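Local structure of thioesterase superfamily (Jannaschia sp., 2OAF) at residues B[9-13]-B[93-97]; B[46-51]-B[105-109]; B[68-74]-B[123-129]. The protein probably hydrolyses acyl thioesters such as acyl-CoA, though its natural substrate is not established. One frame throughout, in Å; residues are numbered along the deposited sequence.

Contact 1 (B[9-13]-B[93-97])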
loop_
_atom_site.group_PDB
_atom_site.type_symbol
_atom_site.label_atom_id
_atom_site.label_comp_id
_atom_site.label_asym_id
_atom_site.label_seq_id
_atom_site.Cartn_x
_atom_site.Cartn_y
_atom_site.Cartn_z
HETATM N N MSE B 9 -15.169 -18.468 -14.926
HETATM C CA MSE B 9 -15.648 -17.903 -13.648
HETATM C C MSE B 9 -17.154 -18.034 -13.468
HETATM O O MSE B 9 -17.932 -17.535 -14.269
HETATM C CB MSE B 9 -15.232 -16.430 -13.505
HETATM C CG MSE B 9 -13.727 -16.247 -13.657
HETATM SE SE MSE B 9 -12.802 -15.104 -12.367
HETATM C CE MSE B 9 -11.584 -14.260 -13.770
ATOM N N GLN B 10 -17.539 -18.696 -12.380
ATOM C CA GLN B 10 -18.936 -19.019 -12.062
ATOM C C GLN B 10 -19.723 -17.793 -11.534
ATOM O O GLN B 10 -19.168 -16.972 -10.798
ATOM C CB GLN B 10 -18.935 -20.199 -11.064
ATOM C CG GLN B 10 -19.927 -20.126 -9.885
ATOM C CD GLN B 10 -19.672 -21.182 -8.803
ATOM O OE1 GLN B 10 -19.155 -20.863 -7.747
ATOM N NE2 GLN B 10 -20.014 -22.445 -9.082
ATOM N N PRO B 11 -21.014 -17.662 -11.903
ATOM C CA PRO B 11 -21.864 -16.546 -11.446
ATOM C C PRO B 11 -22.055 -16.606 -9.943
ATOM O O PRO B 11 -22.020 -17.688 -9.371
ATOM C CB PRO B 11 -23.181 -16.777 -12.182
ATOM C CG PRO B 11 -23.172 -18.235 -12.540
ATOM C CD PRO B 11 -21.752 -18.605 -12.765
ATOM N N ARG B 12 -22.253 -15.458 -9.303
ATOM C CA ARG B 12 -22.299 -15.426 -7.853
ATOM C C ARG B 12 -23.628 -15.936 -7.362
ATOM O O ARG B 12 -24.652 -15.605 -7.928
ATOM C CB ARG B 12 -22.032 -14.025 -7.301
ATOM C CG ARG B 12 -22.910 -12.923 -7.799
ATOM C CD ARG B 12 -22.411 -11.612 -7.219
ATOM N NE ARG B 12 -23.209 -10.495 -7.685
ATOM C CZ ARG B 12 -22.904 -9.679 -8.700
ATOM N NH1 ARG B 12 -21.764 -9.789 -9.367
ATOM N NH2 ARG B 12 -23.745 -8.688 -9.016
ATOM N N PRO B 13 -23.602 -16.775 -6.323
ATOM C CA PRO B 13 -24.826 -17.301 -5.733
ATOM C C PRO B 13 -25.502 -16.267 -4.844
ATOM O O PRO B 13 -24.829 -15.342 -4.360
ATOM C CB PRO B 13 -24.313 -18.472 -4.887
ATOM C CG PRO B 13 -22.978 -18.034 -4.448
ATOM C CD PRO B 13 -22.407 -17.286 -5.622
ATOM N N HIS B 93 -18.792 -9.571 -2.993
ATOM C CA HIS B 93 -19.543 -10.826 -2.857
ATOM C C HIS B 93 -18.534 -11.964 -2.947
ATOM O O HIS B 93 -17.857 -12.126 -3.973
ATOM C CB HIS B 93 -20.578 -10.985 -3.980
ATOM C CG HIS B 93 -21.615 -9.909 -4.021
ATOM N ND1 HIS B 93 -22.955 -10.159 -3.798
ATOM C CD2 HIS B 93 -21.514 -8.579 -4.258
ATOM C CE1 HIS B 93 -23.633 -9.032 -3.913
ATOM N NE2 HIS B 93 -22.783 -8.054 -4.183
ATOM N N THR B 94 -18.439 -12.762 -1.891
ATOM C CA THR B 94 -17.298 -13.651 -1.703
ATOM C C THR B 94 -17.775 -15.045 -1.348
ATOM O O THR B 94 -18.627 -15.221 -0.461
ATOM C CB THR B 94 -16.410 -13.116 -0.560
ATOM O OG1 THR B 94 -16.099 -11.762 -0.857
ATOM C CG2 THR B 94 -15.107 -13.919 -0.416
ATOM N N TRP B 95 -17.227 -16.044 -2.023
ATOM C CA TRP B 95 -17.581 -17.413 -1.697
ATOM C C TRP B 95 -16.543 -18.399 -2.204
ATOM O O TRP B 95 -15.835 -18.102 -3.152
ATOM C CB TRP B 95 -18.958 -17.765 -2.296
ATOM C CG TRP B 95 -18.965 -17.894 -3.777
ATOM C CD1 TRP B 95 -18.943 -19.049 -4.483
ATOM C CD2 TRP B 95 -18.977 -16.826 -4.750
ATOM N NE1 TRP B 95 -18.961 -18.779 -5.831
ATOM C CE2 TRP B 95 -18.971 -17.428 -6.026
ATOM C CE3 TRP B 95 -18.971 -15.430 -4.664
ATOM C CZ2 TRP B 95 -18.982 -16.690 -7.213
ATOM C CZ3 TRP B 95 -18.995 -14.686 -5.851
ATOM C CH2 TRP B 95 -18.984 -15.327 -7.108
ATOM N N PRO B 96 -16.488 -19.592 -1.584
ATOM C CA PRO B 96 -15.633 -20.658 -2.086
ATOM C C PRO B 96 -16.307 -21.368 -3.237
ATOM O O PRO B 96 -17.433 -21.851 -3.097
ATOM C CB PRO B 96 -15.519 -21.605 -0.904
ATOM C CG PRO B 96 -16.796 -21.397 -0.142
ATOM C CD PRO B 96 -17.200 -19.988 -0.351
ATOM N N THR B 97 -15.605 -21.443 -4.355
ATOM C CA THR B 97 -16.122 -22.059 -5.546
ATOM C C THR B 97 -15.701 -23.532 -5.631
ATOM O O THR B 97 -16.357 -24.340 -6.292
ATOM C CB THR B 97 -15.732 -21.228 -6.814
ATOM O OG1 THR B 97 -16.545 -21.628 -7.925
ATOM C CG2 THR B 97 -14.235 -21.332 -7.171
HETATM O O HOH W 1 -18.957 -24.248 -7.136
HETATM O O HOH W 2 -24.328 -12.567 -4.022
#
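Trp95 stands up from a strand of the antiparallel hotdog sheet, on the side turned from helix 39-54, and the loop 9-13 that precedes strand 17-21 wraps round its indole. Its CG sits between the backbone N and the carbonyl carbon (chi1 71°), which raises the ring from the strand toward the loop. Three loop residues meet the indole from different directions. Pro13 lies over one face: its CD is 3.6 Å from the centroid of the five-membered ring and 16° off the ring normal, a CH-pi contact. At the far end of the ring Arg12 CB comes obliquely to within 3.3 Å of Trp95 CH2. The pyrrole N-H points along its own plane to the amide of Gln10, Trp95 NE1 giving Gln10 OE1 a nearly straight bond of 2.8 Å (172°). Thr97 OG1 donates to the same oxygen from above the carbonyl plane, at 2.7 Å; two donors from well-separated directions should limit rotation of the amide, as should the water on its NE2. Toward the start of the strand, Arg12 runs out extended and lays its CD over the face of the His93 imidazole, 4.0 Å from the ring centroid, while its guanidinium continues to a salt bridge with Asp109. The water that accepts from Gln10 NE2 donates to Thr97 O; a second joins Pro13 O to His93 ND1, 2.8 Å from each.

Contact 2 (B[46-51]-B[105-109]); sequences AIDAWW and TFRVD
Phe106 points from its strand toward helix 39-54 and can be followed outward from the backbone. Its CB meets the end of Ile47, with Ile47 CD1 at 3.8 Å. Next, the ring is covered on one face by the other branch of that isoleucine: Ile47 CG2 lies 4.0 Å from the Phe106 centroid and 13° off the normal, a CH-pi contact. Ile47 can serve both levels because CG2 is anti to its backbone N, while CG1, anti to the carbonyl carbon, carries CD1 to Phe106 CB and itself touches Val108 CG2 at 3.9 Å. This is the central packing of the hotdog fold, in which the sheet curls round a long helix; here the axes of helix segment 46-51 and strand segment 105-109 approach to 9.8 Å and their directions differ by 118°. Phe106 CE1 is set against the face of Trp50, 3.7 Å from Trp50 CE3, with planes at 69° in a T-shaped (edge-to-face) pair, part of an aromatic cluster that also takes in Trp51. At the tip, Phe106 CZ reaches Trp51 NE1 at 3.8 Å, the two rings forming an oblique pair, and the Trp51 ring also meets that of Trp60 in helix 59-65.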
loop_
_atom_site.group_PDB
_atom_site.type_symbol
_atom_site.label_atom_id
_atom_site.label_comp_id
_atom_site.label_asym_id
_atom_site.label_seq_id
_atom_site.Cartn_x
_atom_site.Cartn_y
_atom_site.Cartn_z
ATOM N N ALA B 46 -11.717 -9.117 1.552
ATOM C CA ALA B 46 -12.994 -9.794 1.477
ATOM C C ALA B 46 -12.872 -11.255 1.888
ATOM O O ALA B 46 -13.740 -11.805 2.605
ATOM C CB ALA B 46 -13.534 -9.693 0.059
ATOM N N ILE B 47 -11.833 -11.915 1.393
ATOM C CA ILE B 47 -11.598 -13.316 1.721
ATOM C C ILE B 47 -11.237 -13.442 3.208
ATOM O O ILE B 47 -11.721 -14.326 3.901
ATOM C CB ILE B 47 -10.465 -13.922 0.828
ATOM C CG1 ILE B 47 -10.884 -13.955 -0.668
ATOM C CG2 ILE B 47 -10.036 -15.313 1.357
ATOM C CD1 ILE B 47 -9.743 -14.329 -1.670
ATOM N N ASP B 48 -10.380 -12.562 3.691
ATOM C CA ASP B 48 -10.066 -12.498 5.118
ATOM C C ASP B 48 -11.348 -12.341 5.955
ATOM O O ASP B 48 -11.490 -12.993 6.996
ATOM C CB ASP B 48 -9.092 -11.347 5.402
ATOM C CG ASP B 48 -8.804 -11.187 6.873
ATOM O OD1 ASP B 48 -7.923 -11.886 7.396
ATOM O OD2 ASP B 48 -9.484 -10.382 7.512
ATOM N N ALA B 49 -12.278 -11.492 5.496
ATOM C CA ALA B 49 -13.562 -11.295 6.181
ATOM C C ALA B 49 -14.453 -12.546 6.123
ATOM O O ALA B 49 -15.256 -12.793 7.022
ATOM C CB ALA B 49 -14.331 -10.034 5.619
ATOM N N TRP B 50 -14.328 -13.315 5.046
ATOM C CA TRP B 50 -15.076 -14.585 4.919
ATOM C C TRP B 50 -14.619 -15.527 6.026
ATOM O O TRP B 50 -15.412 -16.116 6.723
ATOM C CB TRP B 50 -14.890 -15.216 3.529
ATOM C CG TRP B 50 -15.732 -16.412 3.276
ATOM C CD1 TRP B 50 -16.935 -16.452 2.606
ATOM C CD2 TRP B 50 -15.450 -17.770 3.674
ATOM N NE1 TRP B 50 -17.413 -17.761 2.574
ATOM C CE2 TRP B 50 -16.530 -18.575 3.234
ATOM C CE3 TRP B 50 -14.402 -18.376 4.355
ATOM C CZ2 TRP B 50 -16.578 -19.917 3.468
ATOM C CZ3 TRP B 50 -14.453 -19.761 4.581
ATOM C CH2 TRP B 50 -15.518 -20.496 4.149
ATOM N N TRP B 51 -13.315 -15.641 6.197
ATOM C CA TRP B 51 -12.777 -16.470 7.271
ATOM C C TRP B 51 -13.235 -15.999 8.638
ATOM O O TRP B 51 -13.535 -16.805 9.488
ATOM C CB TRP B 51 -11.242 -16.507 7.214
ATOM C CG TRP B 51 -10.720 -17.317 6.112
ATOM C CD1 TRP B 51 -10.152 -16.868 4.977
ATOM C CD2 TRP B 51 -10.703 -18.741 6.038
ATOM N NE1 TRP B 51 -9.762 -17.910 4.191
ATOM C CE2 TRP B 51 -10.099 -19.082 4.810
ATOM C CE3 TRP B 51 -11.144 -19.757 6.885
ATOM C CZ2 TRP B 51 -9.910 -20.405 4.400
ATOM C CZ3 TRP B 51 -10.958 -21.095 6.470
ATOM C CH2 TRP B 51 -10.344 -21.394 5.231
ATOM N N THR B 105 -10.424 -22.492 -3.772
ATOM C CA THR B 105 -10.536 -21.323 -4.628
ATOM C C THR B 105 -11.735 -20.516 -4.194
ATOM O O THR B 105 -12.856 -21.036 -4.077
ATOM C CB THR B 105 -10.675 -21.683 -6.099
ATOM O OG1 THR B 105 -9.543 -22.456 -6.507
ATOM C CG2 THR B 105 -10.812 -20.422 -6.978
ATOM N N PHE B 106 -11.466 -19.237 -3.947
ATOM C CA PHE B 106 -12.472 -18.251 -3.617
ATOM C C PHE B 106 -12.725 -17.405 -4.829
ATOM O O PHE B 106 -11.766 -16.969 -5.490
ATOM C CB PHE B 106 -11.981 -17.333 -2.498
ATOM C CG PHE B 106 -11.988 -17.981 -1.140
ATOM C CD1 PHE B 106 -13.120 -17.968 -0.361
ATOM C CD2 PHE B 106 -10.861 -18.599 -0.648
ATOM C CE1 PHE B 106 -13.128 -18.557 0.894
ATOM C CE2 PHE B 106 -10.869 -19.173 0.609
ATOM C CZ PHE B 106 -12.013 -19.144 1.375
ATOM N N ARG B 107 -14.009 -17.137 -5.068
ATOM C CA ARG B 107 -14.460 -16.097 -5.968
ATOM C C ARG B 107 -14.793 -14.841 -5.185
ATOM O O ARG B 107 -15.328 -14.922 -4.071
ATOM C CB ARG B 107 -15.711 -16.567 -6.689
ATOM C CG ARG B 107 -15.452 -17.543 -7.780
ATOM C CD ARG B 107 -14.981 -16.877 -9.092
ATOM N NE ARG B 107 -16.105 -16.280 -9.790
ATOM C CZ ARG B 107 -16.466 -15.000 -9.726
ATOM N NH1 ARG B 107 -15.753 -14.132 -9.037
ATOM N NH2 ARG B 107 -17.548 -14.595 -10.372
ATOM N N VAL B 108 -14.461 -13.691 -5.761
ATOM C CA VAL B 108 -14.902 -12.399 -5.256
ATOM C C VAL B 108 -15.377 -11.557 -6.448
ATOM O O VAL B 108 -14.632 -11.402 -7.427
ATOM C CB VAL B 108 -13.785 -11.622 -4.536
ATOM C CG1 VAL B 108 -14.299 -10.245 -4.085
ATOM C CG2 VAL B 108 -13.201 -12.430 -3.356
ATOM N N ASP B 109 -16.609 -11.038 -6.369
ATOM C CA ASP B 109 -17.118 -10.069 -7.333
ATOM C C ASP B 109 -17.177 -8.760 -6.557
ATOM O O ASP B 109 -17.819 -8.667 -5.479
ATOM C CB ASP B 109 -18.533 -10.359 -7.847
ATOM C CG ASP B 109 -18.615 -11.540 -8.811
ATOM O OD1 ASP B 109 -17.566 -12.089 -9.213
ATOM O OD2 ASP B 109 -19.765 -11.913 -9.169
#

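Contact 3 (B[68-74]-B[123-129]). With PO4 (phosphate ion), chain D.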
loop_
_atom_site.group_PDB
_atom_site.type_symbol
_atom_site.label_atom_id
_atom_site.label_comp_id
_atom_site.label_asym_id
_atom_site.label_seq_id
_atom_site.Cartn_x
_atom_site.Cartn_y
_atom_site.Cartn_z
ATOM N N ASN B 68 -2.940 -22.397 13.769
ATOM C CA ASN B 68 -1.760 -22.944 13.109
ATOM C C ASN B 68 -1.993 -23.429 11.681
ATOM O O ASN B 68 -1.318 -24.349 11.210
ATOM C CB ASN B 68 -1.156 -24.082 13.929
ATOM C CG ASN B 68 0.296 -24.317 13.594
ATOM O OD1 ASN B 68 1.029 -23.386 13.239
ATOM N ND2 ASN B 68 0.717 -25.547 13.694
ATOM N N VAL B 69 -2.932 -22.788 10.989
ATOM C CA VAL B 69 -3.226 -23.122 9.610
ATOM C C VAL B 69 -2.966 -21.894 8.752
ATOM O O VAL B 69 -3.553 -20.839 8.980
ATOM C CB VAL B 69 -4.689 -23.601 9.439
ATOM C CG1 VAL B 69 -5.021 -23.771 7.946
ATOM C CG2 VAL B 69 -4.918 -24.931 10.181
ATOM N N GLY B 70 -2.050 -22.027 7.797
ATOM C CA GLY B 70 -1.810 -20.981 6.832
ATOM C C GLY B 70 -2.508 -21.314 5.540
ATOM O O GLY B 70 -2.781 -22.488 5.256
ATOM N N THR B 71 -2.837 -20.289 4.767
ATOM C CA THR B 71 -3.472 -20.493 3.463
ATOM C C THR B 71 -2.785 -19.586 2.440
ATOM O O THR B 71 -3.392 -18.700 1.890
ATOM C CB THR B 71 -5.016 -20.300 3.475
ATOM O OG1 THR B 71 -5.370 -18.922 3.648
ATOM C CG2 THR B 71 -5.674 -21.128 4.542
ATOM N N PRO B 72 -1.502 -19.845 2.169
ATOM C CA PRO B 72 -0.787 -19.020 1.186
ATOM C C PRO B 72 -1.394 -19.110 -0.227
ATOM O O PRO B 72 -1.905 -20.150 -0.616
ATOM C CB PRO B 72 0.649 -19.578 1.234
ATOM C CG PRO B 72 0.508 -20.958 1.783
ATOM C CD PRO B 72 -0.650 -20.919 2.726
ATOM N N PHE B 73 -1.314 -18.019 -0.980
ATOM C CA PHE B 73 -1.839 -17.999 -2.344
ATOM C C PHE B 73 -0.913 -18.636 -3.342
ATOM O O PHE B 73 0.309 -18.480 -3.280
ATOM C CB PHE B 73 -2.146 -16.572 -2.784
ATOM C CG PHE B 73 -3.339 -16.014 -2.101
ATOM C CD1 PHE B 73 -3.227 -15.451 -0.840
ATOM C CD2 PHE B 73 -4.591 -16.109 -2.685
ATOM C CE1 PHE B 73 -4.331 -14.966 -0.172
ATOM C CE2 PHE B 73 -5.705 -15.614 -2.018
ATOM C CZ PHE B 73 -5.563 -15.034 -0.754
ATOM N N VAL B 74 -1.502 -19.364 -4.279
ATOM C CA VAL B 74 -0.736 -19.959 -5.382
ATOM C C VAL B 74 -1.191 -19.424 -6.748
ATOM O O VAL B 74 -0.452 -19.524 -7.718
ATOM C CB VAL B 74 -0.750 -21.498 -5.348
ATOM C CG1 VAL B 74 0.036 -22.012 -4.135
ATOM C CG2 VAL B 74 -2.166 -22.044 -5.356
ATOM N N THR B 123 -6.770 -18.712 -5.439
ATOM C CA THR B 123 -6.522 -20.087 -5.038
ATOM C C THR B 123 -5.386 -20.126 -4.025
ATOM O O THR B 123 -4.321 -19.523 -4.236
ATOM C CB THR B 123 -6.135 -20.941 -6.253
ATOM O OG1 THR B 123 -7.153 -20.811 -7.252
ATOM C CG2 THR B 123 -6.003 -22.424 -5.851
ATOM N N CYS B 124 -5.657 -20.792 -2.909
ATOM C CA CYS B 124 -4.751 -20.965 -1.782
ATOM C C CYS B 124 -4.493 -22.451 -1.545
ATOM O O CYS B 124 -5.362 -23.260 -1.801
ATOM C CB CYS B 124 -5.438 -20.433 -0.534
ATOM S SG CYS B 124 -5.809 -18.669 -0.663
ATOM N N VAL B 125 -3.310 -22.788 -1.035
ATOM C CA VAL B 125 -3.042 -24.115 -0.482
ATOM C C VAL B 125 -3.060 -23.969 1.045
ATOM O O VAL B 125 -3.263 -22.870 1.556
ATOM C CB VAL B 125 -1.708 -24.701 -0.992
ATOM C CG1 VAL B 125 -1.804 -25.024 -2.491
ATOM C CG2 VAL B 125 -0.522 -23.772 -0.669
ATOM N N PHE B 126 -2.881 -25.069 1.764
ATOM C CA PHE B 126 -2.924 -25.077 3.229
ATOM C C PHE B 126 -1.565 -25.461 3.752
ATOM O O PHE B 126 -0.905 -26.341 3.177
ATOM C CB PHE B 126 -3.966 -26.079 3.740
ATOM C CG PHE B 126 -5.381 -25.667 3.474
ATOM C CD1 PHE B 126 -5.995 -25.977 2.270
ATOM C CD2 PHE B 126 -6.113 -24.941 4.429
ATOM C CE1 PHE B 126 -7.327 -25.583 2.015
ATOM C CE2 PHE B 126 -7.440 -24.547 4.170
ATOM C CZ PHE B 126 -8.038 -24.866 2.960
ATOM N N THR B 127 -1.144 -24.794 4.825
ATOM C CA THR B 127 0.085 -25.152 5.522
ATOM C C THR B 127 -0.177 -25.400 7.012
ATOM O O THR B 127 -1.213 -24.982 7.568
ATOM C CB THR B 127 1.151 -24.042 5.410
ATOM O OG1 THR B 127 0.617 -22.837 5.955
ATOM C CG2 THR B 127 1.589 -23.794 3.947
ATOM N N ILE B 128 0.765 -26.122 7.616
ATOM C CA ILE B 128 1.000 -26.120 9.053
ATOM C C ILE B 128 1.792 -24.848 9.291
ATOM O O ILE B 128 2.966 -24.783 8.962
ATOM C CB ILE B 128 1.826 -27.337 9.488
ATOM C CG1 ILE B 128 1.076 -28.637 9.143
ATOM C CG2 ILE B 128 2.089 -27.277 10.982
ATOM C CD1 ILE B 128 1.958 -29.844 8.941
ATOM N N ALA B 129 1.140 -23.831 9.835
ATOM C CA ALA B 129 1.676 -22.478 9.772
ATOM C C ALA B 129 3.069 -22.384 10.364
ATOM O O ALA B 129 3.975 -21.850 9.722
ATOM C CB ALA B 129 0.749 -21.490 10.453
HETATM P P PO4 D . 1.158 -14.759 1.209
HETATM O O1 PO4 D . 2.413 -14.380 0.473
HETATM O O2 PO4 D . 0.193 -13.590 1.120
HETATM O O3 PO4 D . 0.569 -15.987 0.517
HETATM O O4 PO4 D . 1.457 -15.091 2.670
#
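Backbone pairing between 68-74 and 123-129 is antiparallel but interrupted: 69-70 and 73-74 pair as strand, while Thr71 and Pro72 between them are loop. Gly70 and Thr127 form a hydrogen-bonded pair, Gly70 N to Thr127 O at 3.1 Å and Thr127 N to Gly70 O at 2.9 Å; Phe73 and Cys124 form a non-hydrogen-bonded one. Farther on, Val125 N bonds to Pro72 O and Val74 N to Thr123 O (2.8 Å, 171°). At the opposite end Ala129 N gives Asn68 O a bond of 177°; Asn68, just past a helix and with positive phi, turns its side-chain oxygen to Asp130 N. Close CA-H...O contacts accompany the pairing, among them Thr71 CA to Val125 O at 3.1 Å.

Apolar contacts lie to both sides of the ladder. Pro72 CG and Thr127 CG2 meet end-on at 3.7 Å, while Val69 CG1 reaches the edge of the Phe126 ring in its plane. Thr71 CG2 approaches that ring obliquely.

A sulfur-aromatic contact joins Cys124 to Phe73: SG lies 3.5 Å from the ring centroid, 18° off the normal and displaced toward CE2.

Phe73 N also donates to phosphate O3 at 3.1 Å, and Thr36 of a second subunit holds the same ion, probably from the crystallisation liquor. Val74 makes backbone hydrogen bonds to that subunit too, so this broken strand pair of the hotdog sheet borders a subunit interface of the kind through which hotdog proteins commonly assemble.

Contact 2 is the buried centre, made wholly of apolar and aromatic side chains between helix and sheet, whereas contact 1 is a surface contact and contact 3 is partly buried. All three reach one antiparallel sheet. Strands 90-99 and 103-112 join contacts 1 and 2 through backbone bonds, Trp95 O to Arg107 N and Thr97 N to Thr105 O; contact 3 meets contact 2 where Thr105 OG1 lies 3.0 Å from Thr123 OG1 and where Ile47 and Trp51 pack on Phe73 and Thr71. Contacts 1 and 3 do not touch, their nearest atoms being about 7 Å apart. The chemistry follows position: a loop held by CH-pi packing, side-chain hydrogen bonds and waters in contact 1, main-chain pairing beside a second subunit in contact 3.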